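Local coordinates for quinone oxidoreductase (Coxiella burnetii, PDB 3TQH), which binds NADPH and probably uses it to reduce quinones, as a member of the medium-chain dehydrogenase/reductase superfamily, at residues A[139-143]-A[268-274]; A[144-148]-A[240-244]; A[167-172]-A[287-291]; A[215-219]-A[231-236]. One frame throughout, in Å; residues are numbered along the deposited sequence.

Contact 1 of 4, residues A[139-143]-A[268-274]; sequences LTALQ and KQFNIEE. With NDP (NADPH dihydro-nicotinamide-adenine-dinucleotide phosphate), chain B.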
# COMPACT_ATOMS: atom_id res chain seq x y z
N LEU A 139 -4.50 -4.62 -1.75
CA LEU A 139 -4.05 -6.01 -1.74
C LEU A 139 -3.41 -6.34 -0.40
O LEU A 139 -3.55 -7.46 0.09
CB LEU A 139 -3.08 -6.30 -2.88
CG LEU A 139 -3.66 -6.38 -4.29
CD1 LEU A 139 -2.55 -6.37 -5.35
CD2 LEU A 139 -4.57 -7.61 -4.46
N THR A 140 -2.72 -5.38 0.20
CA THR A 140 -2.11 -5.60 1.50
C THR A 140 -3.18 -5.75 2.59
O THR A 140 -3.15 -6.71 3.37
CB THR A 140 -1.14 -4.48 1.88
OG1 THR A 140 -0.20 -4.28 0.82
CG2 THR A 140 -0.39 -4.83 3.15
N ALA A 141 -4.12 -4.82 2.63
CA ALA A 141 -5.22 -4.89 3.59
C ALA A 141 -5.89 -6.26 3.53
O ALA A 141 -6.04 -6.93 4.55
CB ALA A 141 -6.23 -3.79 3.31
N LEU A 142 -6.25 -6.70 2.33
CA LEU A 142 -6.99 -7.95 2.15
C LEU A 142 -6.17 -9.18 2.56
O LEU A 142 -6.65 -10.04 3.30
CB LEU A 142 -7.43 -8.10 0.69
CG LEU A 142 -8.42 -9.21 0.35
CD1 LEU A 142 -9.68 -9.15 1.24
CD2 LEU A 142 -8.79 -9.14 -1.13
N GLN A 143 -4.94 -9.24 2.08
CA GLN A 143 -4.07 -10.38 2.35
C GLN A 143 -3.65 -10.47 3.82
O GLN A 143 -3.41 -11.56 4.33
CB GLN A 143 -2.87 -10.36 1.42
CG GLN A 143 -3.25 -10.62 -0.03
CD GLN A 143 -2.13 -10.32 -1.01
OE1 GLN A 143 -0.99 -10.09 -0.63
NE2 GLN A 143 -2.46 -10.32 -2.29
N LYS A 268 3.17 -8.48 0.32
CA LYS A 268 2.11 -8.27 -0.66
C LYS A 268 2.45 -8.95 -1.98
O LYS A 268 3.51 -8.72 -2.55
CB LYS A 268 1.90 -6.77 -0.89
CG LYS A 268 0.93 -6.43 -2.04
CD LYS A 268 1.39 -5.19 -2.81
CE LYS A 268 2.60 -5.45 -3.68
NZ LYS A 268 3.41 -4.19 -3.89
N GLN A 269 1.53 -9.79 -2.45
CA GLN A 269 1.65 -10.42 -3.76
C GLN A 269 0.57 -9.88 -4.69
O GLN A 269 -0.54 -9.56 -4.25
CB GLN A 269 1.50 -11.93 -3.64
CG GLN A 269 2.57 -12.62 -2.82
CD GLN A 269 2.32 -14.12 -2.70
OE1 GLN A 269 2.08 -14.80 -3.70
NE2 GLN A 269 2.36 -14.63 -1.48
N PHE A 270 0.87 -9.80 -5.99
CA PHE A 270 -0.14 -9.43 -6.96
C PHE A 270 -1.11 -10.58 -7.18
O PHE A 270 -0.70 -11.70 -7.50
CB PHE A 270 0.46 -9.00 -8.30
CG PHE A 270 -0.52 -8.29 -9.19
CD1 PHE A 270 -0.79 -6.94 -9.00
CD2 PHE A 270 -1.21 -8.97 -10.17
CE1 PHE A 270 -1.71 -6.27 -9.79
CE2 PHE A 270 -2.14 -8.32 -10.98
CZ PHE A 270 -2.39 -6.96 -10.79
N ASN A 271 -2.40 -10.31 -7.00
CA ASN A 271 -3.45 -11.30 -7.26
C ASN A 271 -4.56 -10.73 -8.13
O ASN A 271 -5.32 -9.86 -7.71
CB ASN A 271 -4.02 -11.84 -5.94
CG ASN A 271 -4.95 -13.04 -6.16
OD1 ASN A 271 -6.05 -12.90 -6.71
ND2 ASN A 271 -4.51 -14.22 -5.74
N ILE A 272 -4.65 -11.25 -9.35
CA ILE A 272 -5.62 -10.78 -10.34
C ILE A 272 -7.06 -10.85 -9.81
O ILE A 272 -7.82 -9.90 -9.94
CB ILE A 272 -5.49 -11.59 -11.65
CG1 ILE A 272 -4.16 -11.26 -12.33
CG2 ILE A 272 -6.65 -11.29 -12.59
CD1 ILE A 272 -3.85 -12.09 -13.55
N GLU A 273 -7.42 -11.98 -9.19
CA GLU A 273 -8.78 -12.21 -8.69
C GLU A 273 -9.14 -11.27 -7.54
O GLU A 273 -10.26 -10.76 -7.48
CB GLU A 273 -8.96 -13.67 -8.27
CG GLU A 273 -9.04 -14.68 -9.43
CD GLU A 273 -7.70 -14.96 -10.13
OE1 GLU A 273 -6.62 -14.69 -9.54
OE2 GLU A 273 -7.73 -15.45 -11.28
N GLU A 274 -8.20 -11.03 -6.62
CA GLU A 274 -8.43 -10.13 -5.49
C GLU A 274 -8.54 -8.67 -5.91
O GLU A 274 -9.40 -7.95 -5.41
CB GLU A 274 -7.32 -10.28 -4.44
CG GLU A 274 -7.32 -11.64 -3.76
CD GLU A 274 -6.20 -11.79 -2.74
OE1 GLU A 274 -5.24 -10.99 -2.76
OE2 GLU A 274 -6.28 -12.73 -1.91
PA NDP B . 0.69 5.24 5.90
O1A NDP B . 1.78 6.23 5.79
O2A NDP B . -0.37 5.50 4.91
O5B NDP B . 0.05 5.28 7.37
C5B NDP B . -0.14 6.53 8.01
C4B NDP B . -1.02 6.36 9.24
O4B NDP B . -0.25 5.82 10.29
C3B NDP B . -1.61 7.66 9.76
O3B NDP B . -2.99 7.70 9.49
C2B NDP B . -1.33 7.65 11.26
O2B NDP B . -2.48 7.89 12.04
C1B NDP B . -0.81 6.24 11.51
N9A NDP B . 0.20 6.13 12.57
C8A NDP B . 1.45 6.69 12.58
N7A NDP B . 2.07 6.33 13.72
C5A NDP B . 1.24 5.55 14.44
C6A NDP B . 1.39 4.92 15.67
N6A NDP B . 2.51 5.06 16.34
N1A NDP B . 0.35 4.17 16.18
C2A NDP B . -0.82 4.04 15.45
N3A NDP B . -0.97 4.66 14.22
C4A NDP B . 0.05 5.41 13.72
O3 NDP B . 1.27 3.74 5.77
PN NDP B . 0.58 2.50 4.99
O1N NDP B . 0.71 2.72 3.53
O2N NDP B . -0.74 2.17 5.54
O5D NDP B . 1.60 1.34 5.41
C5D NDP B . 1.89 1.05 6.76
C4D NDP B . 3.17 0.21 6.84
O4D NDP B . 3.00 -1.01 6.16
C3D NDP B . 4.35 0.93 6.20
O3D NDP B . 5.48 0.82 7.04
C2D NDP B . 4.55 0.21 4.88
O2D NDP B . 5.89 0.24 4.44
C1D NDP B . 4.04 -1.20 5.22
N1N NDP B . 3.54 -1.98 4.06
C2N NDP B . 4.03 -3.26 3.90
C3N NDP B . 3.67 -4.05 2.82
C7N NDP B . 4.20 -5.45 2.66
O7N NDP B . 3.81 -6.20 1.53
N7N NDP B . 5.04 -5.94 3.57
C4N NDP B . 2.73 -3.48 1.80
C5N NDP B . 2.23 -2.09 2.03
C6N NDP B . 2.67 -1.41 3.17
P2B NDP B . -2.67 9.28 12.85
O1X NDP B . -4.09 9.35 13.33
O2X NDP B . -2.39 10.45 11.94
O3X NDP B . -1.75 9.35 14.04
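Gln143 reaches from its helix to segment 268-274 and holds it with both ends of its amide. Its CG is anti to the carbonyl carbon (chi1 -68°), and the extended chain beyond carries the amide out to Gln269. Gln143 OE1 accepts from Gln269 N at 3.1 Å, in the carbonyl plane and on a lone pair. Gln143 NE2 gives one hydrogen to Gln269 O (2.8 Å) and the other to Glu274 OE1 (2.9 Å), both acceptors within a few degrees of the amide plane. With three nearly straight bonds, the rotation of the amide is fixed. Beside this grip, Leu139 puts CD1 by Phe270 CD1 and CD2 on Glu274 CB, which Leu142 CD2 also touches. Glu274 stretches back to Gln143, its carboxylate plane turned 43° from the amide. One shell out, Asn271 OD1 caps the first turn of helix 272-283 by accepting from Glu274 N at 2.9 Å. Lys268 N donates to the carboxamide O7N of NADPH (2.7 Å), while Thr140 OG1, bonded to Thr136 O, lies 3.2 Å from C4N of the nicotinamide, the hydride-carrying carbon. Helix 135-147 thus has the loop leading into helix 272-283 along one flank, while Ala141 packs on Val165, Leu168 and Ala169 of helix 164-175.

Contact 2 of 4, residues A[144-148]-A[240-244]; sequences ALNQA and CIVSV. With NDP (NADPH dihydro-nicotinamide-adenine-dinucleotide phosphate), chain B.
Cys240 SG rests on Ala148, next to Gln147 of helix 135-147, 3.7 Å from Ala148 CA and 4.0 Å from its CB. The thiol stands between the backbone N and the carbonyl carbon (chi1 66°), which lifts the sulfur from the strand onto this alanine. Two residues on, Val242 makes the largest share of the contact and divides its methyls. Val242 CG2 lies among Ala144, Gln147 and Ala148, 3.9 Å from both Ala144 O and Gln147 CG and 4.0 Å from Ala148 CB; Val242 CG1 leans on Ala144 CB (4.2 Å). Gln147 meets this valine with the aliphatic part of its chain. No hydrogen bond joins the segments, and small side chains on the helix side bring the backbones close, with 6.4 Å between the CA atoms of Ala148 and Cys240. Val244 ends the segment, touching Ala144 CB only lightly through CG2 and turning CG1 to C2N of the nicotinamide ring; Val244 O accepts from the carboxamide N7N of NADPH at 2.9 Å, in a bent bond. Strand 239-243 runs between strands 216-221 and 262-264 of the parallel sheet. Segment 144-148 lies over all three, with Ala144 on Ile220, Ala148 on Ala218 and Gln147 on Phe264.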
# COMPACT_ATOMS: atom_id res chain seq x y z
N ALA A 144 -3.60 -9.33 4.51
CA ALA A 144 -3.35 -9.32 5.94
C ALA A 144 -4.54 -9.90 6.70
O ALA A 144 -4.37 -10.76 7.57
CB ALA A 144 -3.06 -7.91 6.43
N LEU A 145 -5.74 -9.46 6.34
CA LEU A 145 -6.95 -10.00 6.95
C LEU A 145 -7.10 -11.50 6.69
O LEU A 145 -7.52 -12.23 7.59
CB LEU A 145 -8.20 -9.22 6.48
CG LEU A 145 -8.31 -7.80 7.05
CD1 LEU A 145 -9.44 -7.01 6.39
CD2 LEU A 145 -8.52 -7.83 8.58
N ASN A 146 -6.75 -11.94 5.48
CA ASN A 146 -6.77 -13.37 5.12
C ASN A 146 -5.72 -14.19 5.88
O ASN A 146 -6.00 -15.29 6.33
CB ASN A 146 -6.54 -13.59 3.62
CG ASN A 146 -7.74 -13.20 2.76
OD1 ASN A 146 -8.83 -12.89 3.26
ND2 ASN A 146 -7.54 -13.23 1.45
N GLN A 147 -4.51 -13.66 6.01
CA GLN A 147 -3.48 -14.33 6.81
C GLN A 147 -3.95 -14.54 8.27
O GLN A 147 -3.67 -15.58 8.88
CB GLN A 147 -2.17 -13.53 6.77
CG GLN A 147 -1.02 -14.15 7.56
CD GLN A 147 -0.52 -15.46 6.96
OE1 GLN A 147 -0.89 -16.55 7.42
NE2 GLN A 147 0.31 -15.36 5.93
N ALA A 148 -4.67 -13.55 8.81
CA ALA A 148 -5.25 -13.63 10.15
C ALA A 148 -6.51 -14.51 10.23
O ALA A 148 -7.03 -14.73 11.33
CB ALA A 148 -5.57 -12.24 10.67
N CYS A 240 -3.59 -14.33 16.57
CA CYS A 240 -2.36 -14.15 15.81
C CYS A 240 -2.13 -12.68 15.47
O CYS A 240 -3.08 -11.91 15.34
CB CYS A 240 -2.39 -14.97 14.53
SG CYS A 240 -3.64 -14.41 13.36
N ILE A 241 -0.87 -12.32 15.33
CA ILE A 241 -0.49 -10.98 14.89
C ILE A 241 0.13 -11.08 13.49
O ILE A 241 0.97 -11.93 13.22
CB ILE A 241 0.48 -10.29 15.89
CG1 ILE A 241 0.86 -8.89 15.41
CG2 ILE A 241 1.73 -11.14 16.15
CD1 ILE A 241 1.75 -8.14 16.40
N VAL A 242 -0.36 -10.22 12.59
CA VAL A 242 0.22 -10.04 11.27
C VAL A 242 0.94 -8.70 11.26
O VAL A 242 0.30 -7.64 11.18
CB VAL A 242 -0.86 -10.06 10.18
CG1 VAL A 242 -0.23 -9.89 8.81
CG2 VAL A 242 -1.66 -11.36 10.24
N SER A 243 2.26 -8.75 11.37
CA SER A 243 3.07 -7.54 11.39
C SER A 243 3.55 -7.23 9.98
O SER A 243 4.37 -7.96 9.43
CB SER A 243 4.25 -7.70 12.36
OG SER A 243 4.75 -6.43 12.74
N VAL A 244 3.03 -6.14 9.42
CA VAL A 244 3.12 -5.85 7.98
C VAL A 244 4.42 -5.16 7.53
O VAL A 244 4.94 -5.48 6.46
CB VAL A 244 1.87 -5.04 7.52
CG1 VAL A 244 1.99 -4.59 6.06
CG2 VAL A 244 0.61 -5.87 7.71
PA NDP B . 0.69 5.24 5.90
O1A NDP B . 1.78 6.23 5.79
O2A NDP B . -0.37 5.50 4.91
O5B NDP B . 0.05 5.28 7.37
C5B NDP B . -0.14 6.53 8.01
C4B NDP B . -1.02 6.36 9.24
O4B NDP B . -0.25 5.82 10.29
C3B NDP B . -1.61 7.66 9.76
O3B NDP B . -2.99 7.70 9.49
C2B NDP B . -1.33 7.65 11.26
O2B NDP B . -2.48 7.89 12.04
C1B NDP B . -0.81 6.24 11.51
N9A NDP B . 0.20 6.13 12.57
C8A NDP B . 1.45 6.69 12.58
N7A NDP B . 2.07 6.33 13.72
C5A NDP B . 1.24 5.55 14.44
C6A NDP B . 1.39 4.92 15.67
N6A NDP B . 2.51 5.06 16.34
N1A NDP B . 0.35 4.17 16.18
C2A NDP B . -0.82 4.04 15.45
N3A NDP B . -0.97 4.66 14.22
C4A NDP B . 0.05 5.41 13.72
O3 NDP B . 1.27 3.74 5.77
PN NDP B . 0.58 2.50 4.99
O1N NDP B . 0.71 2.72 3.53
O2N NDP B . -0.74 2.17 5.54
O5D NDP B . 1.60 1.34 5.41
C5D NDP B . 1.89 1.05 6.76
C4D NDP B . 3.17 0.21 6.84
O4D NDP B . 3.00 -1.01 6.16
C3D NDP B . 4.35 0.93 6.20
O3D NDP B . 5.48 0.82 7.04
C2D NDP B . 4.55 0.21 4.88
O2D NDP B . 5.89 0.24 4.44
C1D NDP B . 4.04 -1.20 5.22
N1N NDP B . 3.54 -1.98 4.06
C2N NDP B . 4.03 -3.26 3.90
C3N NDP B . 3.67 -4.05 2.82
C7N NDP B . 4.20 -5.45 2.66
O7N NDP B . 3.81 -6.20 1.53
N7N NDP B . 5.04 -5.94 3.57
C4N NDP B . 2.73 -3.48 1.80
C5N NDP B . 2.23 -2.09 2.03
C6N NDP B . 2.67 -1.41 3.17
P2B NDP B . -2.67 9.28 12.85
O1X NDP B . -4.09 9.35 13.33
O2X NDP B . -2.39 10.45 11.94
O3X NDP B . -1.75 9.35 14.04

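Contact 3 of 4, residues A[167-172]-A[287-291]; sequences HLAIQL and LRIEI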
# COMPACT_ATOMS: atom_id res chain seq x y z
N HIS A 167 -7.20 2.23 6.43
CA HIS A 167 -8.57 2.67 6.17
C HIS A 167 -9.33 1.68 5.29
O HIS A 167 -10.56 1.57 5.40
CB HIS A 167 -8.63 4.10 5.61
CG HIS A 167 -8.44 4.21 4.13
ND1 HIS A 167 -7.22 4.05 3.51
CD2 HIS A 167 -9.32 4.53 3.15
CE1 HIS A 167 -7.36 4.24 2.21
NE2 HIS A 167 -8.62 4.53 1.96
N LEU A 168 -8.60 0.96 4.45
CA LEU A 168 -9.19 -0.10 3.63
C LEU A 168 -9.44 -1.35 4.47
O LEU A 168 -10.51 -1.95 4.39
CB LEU A 168 -8.29 -0.42 2.43
CG LEU A 168 -8.20 0.68 1.37
CD1 LEU A 168 -7.24 0.32 0.24
CD2 LEU A 168 -9.58 0.99 0.80
N ALA A 169 -8.44 -1.72 5.28
CA ALA A 169 -8.51 -2.89 6.16
C ALA A 169 -9.70 -2.79 7.11
O ALA A 169 -10.44 -3.75 7.29
CB ALA A 169 -7.21 -3.04 6.95
N ILE A 170 -9.88 -1.62 7.70
CA ILE A 170 -11.04 -1.37 8.56
C ILE A 170 -12.35 -1.64 7.84
O ILE A 170 -13.25 -2.28 8.39
CB ILE A 170 -11.06 0.09 9.07
CG1 ILE A 170 -9.96 0.29 10.12
CG2 ILE A 170 -12.45 0.42 9.64
CD1 ILE A 170 -9.80 1.73 10.56
N GLN A 171 -12.47 -1.15 6.61
CA GLN A 171 -13.71 -1.34 5.85
C GLN A 171 -13.89 -2.81 5.50
O GLN A 171 -14.98 -3.35 5.64
CB GLN A 171 -13.70 -0.51 4.59
CG GLN A 171 -13.70 0.96 4.83
CD GLN A 171 -13.54 1.73 3.54
OE1 GLN A 171 -14.50 1.91 2.81
NE2 GLN A 171 -12.31 2.17 3.25
N LEU A 172 -12.81 -3.43 5.03
CA LEU A 172 -12.84 -4.85 4.69
C LEU A 172 -13.13 -5.72 5.91
O LEU A 172 -13.89 -6.69 5.80
CB LEU A 172 -11.53 -5.27 4.01
CG LEU A 172 -11.36 -4.73 2.58
CD1 LEU A 172 -9.94 -4.98 2.06
CD2 LEU A 172 -12.40 -5.32 1.64
N LEU A 287 -16.69 0.11 -1.10
CA LEU A 287 -15.39 0.32 -0.46
C LEU A 287 -14.90 1.70 -0.90
O LEU A 287 -14.85 1.99 -2.10
CB LEU A 287 -14.41 -0.78 -0.87
CG LEU A 287 -12.97 -0.74 -0.34
CD1 LEU A 287 -12.91 -0.79 1.19
CD2 LEU A 287 -12.15 -1.88 -0.95
N ARG A 288 -14.55 2.55 0.06
CA ARG A 288 -14.07 3.90 -0.25
C ARG A 288 -12.56 3.92 -0.26
O ARG A 288 -11.93 3.44 0.68
CB ARG A 288 -14.56 4.90 0.78
CG ARG A 288 -14.19 6.33 0.42
CD ARG A 288 -14.24 7.29 1.58
NE ARG A 288 -13.65 8.57 1.21
CZ ARG A 288 -14.20 9.45 0.38
NH1 ARG A 288 -15.39 9.23 -0.17
NH2 ARG A 288 -13.57 10.58 0.11
N ILE A 289 -11.99 4.50 -1.32
CA ILE A 289 -10.58 4.85 -1.35
C ILE A 289 -10.48 6.34 -1.07
O ILE A 289 -10.90 7.17 -1.89
CB ILE A 289 -9.91 4.56 -2.70
CG1 ILE A 289 -10.25 3.16 -3.19
CG2 ILE A 289 -8.39 4.71 -2.58
CD1 ILE A 289 -9.52 2.76 -4.44
N GLU A 290 -9.95 6.68 0.10
CA GLU A 290 -9.75 8.05 0.51
C GLU A 290 -8.48 8.58 -0.12
O GLU A 290 -7.38 8.16 0.24
CB GLU A 290 -9.66 8.13 2.04
CG GLU A 290 -9.32 9.51 2.60
CD GLU A 290 -10.36 10.56 2.29
OE1 GLU A 290 -11.55 10.20 2.10
OE2 GLU A 290 -10.00 11.76 2.24
N ILE A 291 -8.63 9.49 -1.07
CA ILE A 291 -7.51 10.21 -1.64
C ILE A 291 -7.47 11.60 -0.98
O ILE A 291 -8.29 12.46 -1.28
CB ILE A 291 -7.65 10.33 -3.17
CG1 ILE A 291 -7.70 8.93 -3.79
CG2 ILE A 291 -6.50 11.14 -3.75
CD1 ILE A 291 -8.19 8.91 -5.23
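Three hydrogen bonds between side chains of helix 164-175 and main-chain atoms join Gln171 and His167 to the extended segment 287-291. Gln171 brackets Arg288: Gln171 OE1 accepts from Arg288 N at 2.8 Å, and Gln171 NE2 donates to Arg288 O at 2.9 Å, in the carbonyl plane and on a lone pair. The second hydrogen of NE2 goes back to His167 O one turn earlier, from well above that carbonyl's plane. Arg288 N, Arg288 O and His167 O together fix the rotation of the Gln171 amide. His167 CG stands between the backbone N and the carbonyl carbon (chi1 85°), which turns NE2 to the loop; His167 NE2 accepts from Glu290 N (3.1 Å), with the donor tilted 30° from the ring plane. ND1 is bonded to Gly163 O, which orients the ring and fits a proton on ND1. The apolar contacts centre on Leu287. Leu287 CD1 presses on Gln171 CB at 3.5 Å and on Leu168 CD2 at 3.8 Å, where the two leucines cross at about a right angle. Leu168 CG also covers one face of the His167 ring, and Ile289 CA lies at the ring's edge. Charge pairing stays within the segment: Arg288 grips Glu290 OE1 side-on through NE (2.8 Å) and NH2. The segment links helix 272-283 to strand 291-295. Helix 164-175, whose start overlaps a glycine-rich sequence consistent with a Rossmann-type nucleotide-binding motif, has helix 135-147 against Leu168 and Ala169, helix 186-195 beside His167 and Gln171, and Leu281 of helix 272-283 against Leu172 and Leu287.

Contact 4 of 4, residues A[215-219]-A[231-236]; sequences PVDAV and SIDCLK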
# COMPACT_ATOMS: atom_id res chain seq x y z
N PRO A 215 -9.22 -9.67 25.36
CA PRO A 215 -8.34 -10.31 24.39
C PRO A 215 -8.87 -10.29 22.95
O PRO A 215 -10.06 -10.48 22.71
CB PRO A 215 -8.26 -11.74 24.91
CG PRO A 215 -8.29 -11.57 26.38
CD PRO A 215 -9.25 -10.43 26.63
N VAL A 216 -7.95 -10.10 22.02
CA VAL A 216 -8.26 -9.85 20.62
C VAL A 216 -7.88 -11.10 19.81
O VAL A 216 -6.93 -11.80 20.16
CB VAL A 216 -7.49 -8.57 20.16
CG1 VAL A 216 -7.00 -8.67 18.74
CG2 VAL A 216 -8.36 -7.33 20.36
N ASP A 217 -8.63 -11.38 18.75
CA ASP A 217 -8.38 -12.54 17.88
C ASP A 217 -7.27 -12.29 16.85
O ASP A 217 -6.55 -13.21 16.48
CB ASP A 217 -9.66 -12.96 17.15
CG ASP A 217 -10.75 -13.41 18.10
OD1 ASP A 217 -10.72 -14.58 18.55
OD2 ASP A 217 -11.65 -12.59 18.39
N ALA A 218 -7.15 -11.06 16.37
CA ALA A 218 -6.10 -10.73 15.42
C ALA A 218 -5.65 -9.29 15.57
O ALA A 218 -6.46 -8.42 15.85
CB ALA A 218 -6.56 -10.98 13.99
N VAL A 219 -4.36 -9.07 15.41
CA VAL A 219 -3.80 -7.74 15.34
C VAL A 219 -3.23 -7.56 13.94
O VAL A 219 -2.33 -8.31 13.56
CB VAL A 219 -2.66 -7.54 16.36
CG1 VAL A 219 -1.94 -6.20 16.12
CG2 VAL A 219 -3.19 -7.67 17.81
N SER A 231 1.62 -5.25 21.01
CA SER A 231 0.33 -5.79 20.59
C SER A 231 0.16 -7.27 20.93
O SER A 231 -0.96 -7.74 21.09
CB SER A 231 0.12 -5.60 19.08
OG SER A 231 0.20 -4.22 18.73
N ILE A 232 1.27 -7.99 21.04
CA ILE A 232 1.26 -9.40 21.41
C ILE A 232 0.53 -9.65 22.75
O ILE A 232 -0.16 -10.66 22.89
CB ILE A 232 2.71 -9.95 21.48
CG1 ILE A 232 3.38 -9.87 20.10
CG2 ILE A 232 2.71 -11.39 21.97
CD1 ILE A 232 4.88 -9.99 20.15
N ASP A 233 0.66 -8.72 23.69
CA ASP A 233 0.04 -8.85 25.02
C ASP A 233 -1.50 -8.85 25.02
O ASP A 233 -2.11 -9.27 26.01
CB ASP A 233 0.51 -7.72 25.95
CG ASP A 233 1.99 -7.83 26.32
OD1 ASP A 233 2.52 -8.97 26.41
OD2 ASP A 233 2.63 -6.77 26.54
N CYS A 234 -2.13 -8.38 23.95
CA CYS A 234 -3.60 -8.32 23.90
C CYS A 234 -4.23 -9.49 23.14
O CYS A 234 -5.45 -9.62 23.10
CB CYS A 234 -4.07 -6.97 23.33
SG CYS A 234 -3.91 -6.75 21.54
N LEU A 235 -3.40 -10.36 22.56
CA LEU A 235 -3.90 -11.53 21.83
C LEU A 235 -4.48 -12.59 22.75
O LEU A 235 -3.94 -12.84 23.83
CB LEU A 235 -2.77 -12.19 21.04
CG LEU A 235 -2.16 -11.45 19.86
CD1 LEU A 235 -1.02 -12.28 19.30
CD2 LEU A 235 -3.21 -11.17 18.79
N LYS A 236 -5.56 -13.22 22.30
CA LYS A 236 -6.06 -14.46 22.89
C LYS A 236 -5.03 -15.58 22.70
O LYS A 236 -4.15 -15.48 21.84
CB LYS A 236 -7.36 -14.91 22.21
CG LYS A 236 -8.56 -14.02 22.47
CD LYS A 236 -9.81 -14.53 21.77
CE LYS A 236 -10.36 -15.78 22.46
NZ LYS A 236 -11.77 -16.07 22.08
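Val216 and Leu235 form a parallel bridge, their CA atoms 4.8 Å apart, in which Val216 N donates to Cys234 O (2.8 Å) and Lys236 N returns a bond to Val216 O (2.9 Å). After this bridge the chain turns a corner at Asp217, which brings Val219 over the segment 231-236. Val219 wedges its two methyls among three residues: Val219 CG1 meets Ser231 CB, while Val219 CG2 lies 3.6 Å from Leu235 CD2 and 3.9 Å from Cys234 SG. CG2 is anti to the carbonyl carbon and CG1 anti to the backbone N (chi1 172°), a setting that spreads the branches toward these separate partners. Ser231 turns its hydroxyl to His159 NE2 and Val227 O. At the outer end Pro215 CB packs on Lys236 CG at 3.4 Å. Lys236 runs beside Asp217, pointing the same way, but the salt bridge is long, with 4.0 Å between Lys236 NZ and Asp217 OD1; Asp217 OD2 is bound instead by Val155 N of the next strand. Strand 216-221, helix 225-231 and the chain leading on into strand 239-243 make a beta-alpha-beta crossover, the repeating unit of a Rossmann fold, here at the end of these strands away from the nicotinamide.

Overall arrangement
Contacts 1 and 2 share helix 135-147 and both reach the nicotinamide end of NADPH, yet their chemistry differs: contact 1, partly open to solvent, relies on amide and carboxylate bonds, whereas buried contact 2 has no hydrogen bond across its segments and is carried by apolar packing. Contact 3 is also buried but combines leucine packing with side-chain bonds to an irregular backbone. It meets contact 1 through Ala141 against Leu168 and Ala169, and contact 2 through Leu145. Contact 4, farthest from the chain's centre and mostly buried but with Pro215 and Lys236 exposed, combines backbone pairing with apolar packing; it joins contact 2 through neighbouring strands 216-221 and 239-243 but touches neither contact 1 nor contact 3.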